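Local coordinates for esterase (Alcaligenes sp., PDB 1QLW), which probably hydrolyses carboxylic esters, as an alpha/beta-hydrolase-fold enzyme whose chain assembles into a dimer, at residues Gly25-Pro37 with Thr112-Lys124. Numbering follows the deposited sequence.
Sequences GRDVTSETLSLSP and TDISAINAVKLGK
Ser30 and Ser115 meet hydroxyl to hydroxyl, with 2.7 Å between Ser30 OG and Ser115 OG, illustrating how a relay of small polar groups can join a strand end to a helix start. Ser30 donates to Ser115; Ser115 OG in turn donates a hydrogen bond to Asp113 OD1, on the syn side of the carboxylate, and the backbone N of Ser115 reaches the same oxygen from above the plane, closing an Asx turn. Because Ser30 OG lies anti to its own backbone N (chi1 176°), it can also accept from Thr32 N in an ST turn. With an alanine in place of Ser30, Ser115 OG would probably lose its donor and the turn at Thr32 its side-chain acceptor. Thr32 then faces the helix with both branches: OG1 donates to Ser115 O at 2.8 Å, tilted from the carbonyl plane, while CG2 packs 3.9 Å from Leu122 CD1. Farther along, the Leu35 side chain crosses that of Lys121 at about a right angle, Leu35 CD1 lying 3.6 Å from Lys121 CE, and Lys121 NZ hydrogen-bonds to Leu130 O of the second subunit. Helix 115-121 thus packs against the end of a beta-hairpin, strands 26-30 and 43-57, projecting from the alpha/beta-hydrolase core.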
loop_
_atom_site.group_PDB
_atom_site.type_symbol
_atom_site.label_atom_id
_atom_site.label_comp_id
_atom_site.label_asym_id
_atom_site.label_seq_id
_atom_site.Cartn_x
_atom_site.Cartn_y
_atom_site.Cartn_z
ATOM N N GLY A 25 12.179 -3.266 -10.927
ATOM C CA GLY A 25 11.900 -1.985 -11.579
ATOM C C GLY A 25 12.814 -1.789 -12.789
ATOM O O GLY A 25 13.864 -2.403 -12.948
ATOM N N ARG A 26 12.330 -0.923 -13.672
ATOM C CA ARG A 26 13.052 -0.494 -14.861
ATOM C C ARG A 26 12.878 1.019 -14.973
ATOM O O ARG A 26 11.849 1.567 -14.568
ATOM C CB ARG A 26 12.504 -1.198 -16.110
ATOM C CG ARG A 26 11.095 -0.899 -16.543
ATOM C CD ARG A 26 10.611 -1.759 -17.724
ATOM N NE ARG A 26 9.209 -1.452 -18.017
ATOM C CZ ARG A 26 8.738 -0.605 -18.908
ATOM N NH1 ARG A 26 9.603 0.020 -19.701
ATOM N NH2 ARG A 26 7.443 -0.338 -18.991
ATOM N N ASP A 27 13.892 1.689 -15.524
ATOM C CA ASP A 27 13.823 3.130 -15.715
ATOM C C ASP A 27 13.273 3.435 -17.101
ATOM O O ASP A 27 13.640 2.813 -18.104
ATOM C CB ASP A 27 15.190 3.775 -15.450
ATOM C CG ASP A 27 15.457 3.861 -13.940
ATOM O OD1 ASP A 27 14.619 3.400 -13.132
ATOM O OD2 ASP A 27 16.522 4.387 -13.557
ATOM N N VAL A 28 12.347 4.371 -17.162
ATOM C CA VAL A 28 11.659 4.809 -18.360
ATOM C C VAL A 28 11.878 6.312 -18.518
ATOM O O VAL A 28 11.629 7.067 -17.578
ATOM C CB VAL A 28 10.130 4.547 -18.256
ATOM C CG1 VAL A 28 9.345 5.219 -19.377
ATOM C CG2 VAL A 28 9.834 3.052 -18.270
ATOM N N THR A 29 12.298 6.728 -19.704
ATOM C CA THR A 29 12.395 8.154 -20.005
ATOM C C THR A 29 11.091 8.573 -20.669
ATOM O O THR A 29 10.704 7.984 -21.691
ATOM C CB THR A 29 13.573 8.452 -20.952
ATOM O OG1 THR A 29 14.769 7.981 -20.327
ATOM C CG2 THR A 29 13.695 9.930 -21.272
ATOM N N SER A 30 10.414 9.535 -20.098
ATOM C CA SER A 30 9.114 9.961 -20.578
ATOM C C SER A 30 9.128 11.437 -20.935
ATOM O O SER A 30 9.898 12.225 -20.384
ATOM C CB SER A 30 8.103 9.785 -19.434
ATOM O OG SER A 30 6.838 10.284 -19.832
ATOM N N GLU A 31 8.259 11.800 -21.861
ATOM C CA GLU A 31 8.043 13.166 -22.282
ATOM C C GLU A 31 6.735 13.715 -21.736
ATOM O O GLU A 31 6.465 14.907 -21.944
ATOM C CB GLU A 31 8.007 13.280 -23.811
ATOM C CG GLU A 31 9.202 12.661 -24.515
ATOM C CD GLU A 31 10.548 13.024 -23.925
ATOM O OE1 GLU A 31 10.709 14.216 -23.612
ATOM O OE2 GLU A 31 11.415 12.146 -23.771
ATOM N N THR A 32 5.952 12.914 -21.019
ATOM C CA THR A 32 4.613 13.321 -20.624
ATOM C C THR A 32 4.324 13.043 -19.153
ATOM O O THR A 32 3.205 12.651 -18.795
ATOM C CB THR A 32 3.547 12.687 -21.532
ATOM O OG1 THR A 32 3.702 11.263 -21.490
ATOM C CG2 THR A 32 3.684 13.123 -22.986
ATOM N N LEU A 33 5.293 13.325 -18.271
ATOM C CA LEU A 33 5.111 13.059 -16.852
ATOM C C LEU A 33 4.196 14.037 -16.157
ATOM O O LEU A 33 3.746 13.790 -15.032
ATOM C CB LEU A 33 6.459 13.077 -16.119
ATOM C CG LEU A 33 7.440 11.981 -16.511
ATOM C CD1 LEU A 33 8.744 12.194 -15.753
ATOM C CD2 LEU A 33 6.870 10.594 -16.262
ATOM N N SER A 34 3.933 15.189 -16.770
ATOM C CA SER A 34 3.211 16.261 -16.097
ATOM C C SER A 34 2.509 17.129 -17.132
ATOM O O SER A 34 2.996 17.287 -18.237
ATOM C CB SER A 34 4.205 17.070 -15.273
ATOM O OG SER A 34 3.588 18.118 -14.573
ATOM N N LEU A 35 1.433 17.737 -16.696
ATOM C CA LEU A 35 0.684 18.731 -17.434
ATOM C C LEU A 35 0.921 20.135 -16.876
ATOM O O LEU A 35 0.312 21.083 -17.383
ATOM C CB LEU A 35 -0.812 18.425 -17.332
ATOM C CG LEU A 35 -1.284 16.967 -17.371
ATOM C CD1 LEU A 35 -2.735 16.909 -16.903
ATOM C CD2 LEU A 35 -1.070 16.384 -18.764
ATOM N N SER A 36 1.711 20.262 -15.809
ATOM C CA SER A 36 1.941 21.593 -15.241
ATOM C C SER A 36 3.414 21.821 -14.954
ATOM O O SER A 36 4.226 20.910 -14.793
ATOM C CB SER A 36 1.126 21.858 -13.981
ATOM O OG SER A 36 1.858 21.780 -12.774
ATOM N N PRO A 37 3.761 23.100 -14.777
ATOM C CA PRO A 37 5.129 23.490 -14.500
ATOM C C PRO A 37 5.647 23.113 -13.130
ATOM O O PRO A 37 6.864 23.174 -12.918
ATOM C CB PRO A 37 5.129 25.004 -14.682
ATOM C CG PRO A 37 3.720 25.414 -14.431
ATOM C CD PRO A 37 2.869 24.276 -14.931
ATOM N N THR A 112 2.821 2.495 -11.170
ATOM C CA THR A 112 2.425 2.459 -12.559
ATOM C C THR A 112 3.130 3.584 -13.325
ATOM O O THR A 112 3.754 4.441 -12.722
ATOM C CB THR A 112 0.900 2.630 -12.713
ATOM O OG1 THR A 112 0.519 3.878 -12.095
ATOM C CG2 THR A 112 0.145 1.471 -12.081
ATOM N N ASP A 113 3.008 3.583 -14.645
ATOM C CA ASP A 113 3.472 4.669 -15.507
ATOM C C ASP A 113 2.210 5.368 -16.036
ATOM O O ASP A 113 1.396 4.705 -16.702
ATOM C CB ASP A 113 4.290 4.168 -16.690
ATOM C CG ASP A 113 4.907 5.239 -17.574
ATOM O OD1 ASP A 113 4.761 6.441 -17.282
ATOM O OD2 ASP A 113 5.571 4.878 -18.578
ATOM N N ILE A 114 2.065 6.648 -15.755
ATOM C CA ILE A 114 0.911 7.401 -16.220
ATOM C C ILE A 114 1.175 8.169 -17.503
ATOM O O ILE A 114 0.318 8.910 -17.995
ATOM C CB ILE A 114 0.349 8.317 -15.117
ATOM C CG1 ILE A 114 1.375 9.233 -14.464
ATOM C CG2 ILE A 114 -0.347 7.431 -14.064
ATOM C CD1 ILE A 114 2.024 10.255 -15.377
ATOM N N SER A 115 2.320 7.939 -18.131
ATOM C CA SER A 115 2.727 8.713 -19.303
ATOM C C SER A 115 1.704 8.638 -20.429
ATOM O O SER A 115 1.490 9.667 -21.084
ATOM C CB SER A 115 4.070 8.234 -19.846
ATOM O OG SER A 115 5.098 8.472 -18.921
ATOM N N ALA A 116 1.143 7.457 -20.698
ATOM C CA ALA A 116 0.229 7.358 -21.826
ATOM C C ALA A 116 -1.057 8.123 -21.589
ATOM O O ALA A 116 -1.662 8.645 -22.529
ATOM C CB ALA A 116 -0.045 5.899 -22.168
ATOM N N ILE A 117 -1.519 8.166 -20.330
ATOM C CA ILE A 117 -2.726 8.930 -20.032
ATOM C C ILE A 117 -2.465 10.407 -20.312
ATOM O O ILE A 117 -3.252 11.056 -21.009
ATOM C CB ILE A 117 -3.182 8.683 -18.581
ATOM C CG1 ILE A 117 -3.519 7.208 -18.376
ATOM C CG2 ILE A 117 -4.388 9.557 -18.272
ATOM C CD1 ILE A 117 -3.570 6.794 -16.927
ATOM N N ASN A 118 -1.334 10.916 -19.811
ATOM C CA ASN A 118 -1.034 12.327 -20.048
ATOM C C ASN A 118 -0.814 12.607 -21.530
ATOM O O ASN A 118 -1.175 13.689 -21.998
ATOM C CB ASN A 118 0.189 12.745 -19.235
ATOM C CG ASN A 118 -0.112 13.033 -17.773
ATOM O OD1 ASN A 118 0.839 13.339 -17.018
ATOM N ND2 ASN A 118 -1.351 12.981 -17.381
ATOM N N ALA A 119 -0.219 11.670 -22.287
ATOM C CA ALA A 119 -0.015 11.908 -23.709
ATOM C C ALA A 119 -1.319 12.140 -24.422
ATOM O O ALA A 119 -1.434 12.973 -25.339
ATOM C CB ALA A 119 0.747 10.766 -24.356
ATOM N N VAL A 120 -2.362 11.374 -24.068
ATOM C CA VAL A 120 -3.679 11.568 -24.664
ATOM C C VAL A 120 -4.278 12.887 -24.216
ATOM O O VAL A 120 -4.825 13.649 -25.017
ATOM C CB VAL A 120 -4.581 10.368 -24.341
ATOM C CG1 VAL A 120 -5.971 10.563 -24.916
ATOM C CG2 VAL A 120 -3.958 9.085 -24.862
ATOM N N LYS A 121 -4.168 13.228 -22.928
ATOM C CA LYS A 121 -4.701 14.495 -22.437
ATOM C C LYS A 121 -4.069 15.677 -23.146
ATOM O O LYS A 121 -4.730 16.692 -23.375
ATOM C CB LYS A 121 -4.527 14.571 -20.921
ATOM C CG LYS A 121 -5.400 15.668 -20.329
ATOM C CD LYS A 121 -5.465 15.459 -18.823
ATOM C CE LYS A 121 -6.123 16.626 -18.154
ATOM N NZ LYS A 121 -7.538 16.794 -18.515
ATOM N N LEU A 122 -2.788 15.571 -23.463
ATOM C CA LEU A 122 -2.033 16.602 -24.155
ATOM C C LEU A 122 -2.296 16.647 -25.647
ATOM O O LEU A 122 -1.717 17.493 -26.348
ATOM C CB LEU A 122 -0.541 16.374 -23.884
ATOM C CG LEU A 122 -0.088 16.724 -22.462
ATOM C CD1 LEU A 122 1.270 16.105 -22.178
ATOM C CD2 LEU A 122 -0.021 18.237 -22.274
ATOM N N GLY A 123 -3.084 15.722 -26.187
ATOM C CA GLY A 123 -3.394 15.689 -27.602
ATOM C C GLY A 123 -2.260 15.152 -28.456
ATOM O O GLY A 123 -2.298 15.332 -29.676
ATOM N N LYS A 124 -1.319 14.447 -27.853
ATOM C CA LYS A 124 -0.163 13.901 -28.566
ATOM C C LYS A 124 -0.345 12.451 -28.974
ATOM O O LYS A 124 0.431 11.947 -29.787
ATOM C CB LYS A 124 1.087 14.054 -27.697
ATOM C CG LYS A 124 1.439 15.498 -27.404
ATOM C CD LYS A 124 2.754 15.627 -26.655
ATOM C CE LYS A 124 3.089 17.077 -26.374
ATOM N NZ LYS A 124 4.474 17.261 -25.867
HETATM O O HOH W 1 5.820 2.357 -19.530
HETATM O O HOH W 2 4.593 16.585 -23.159
#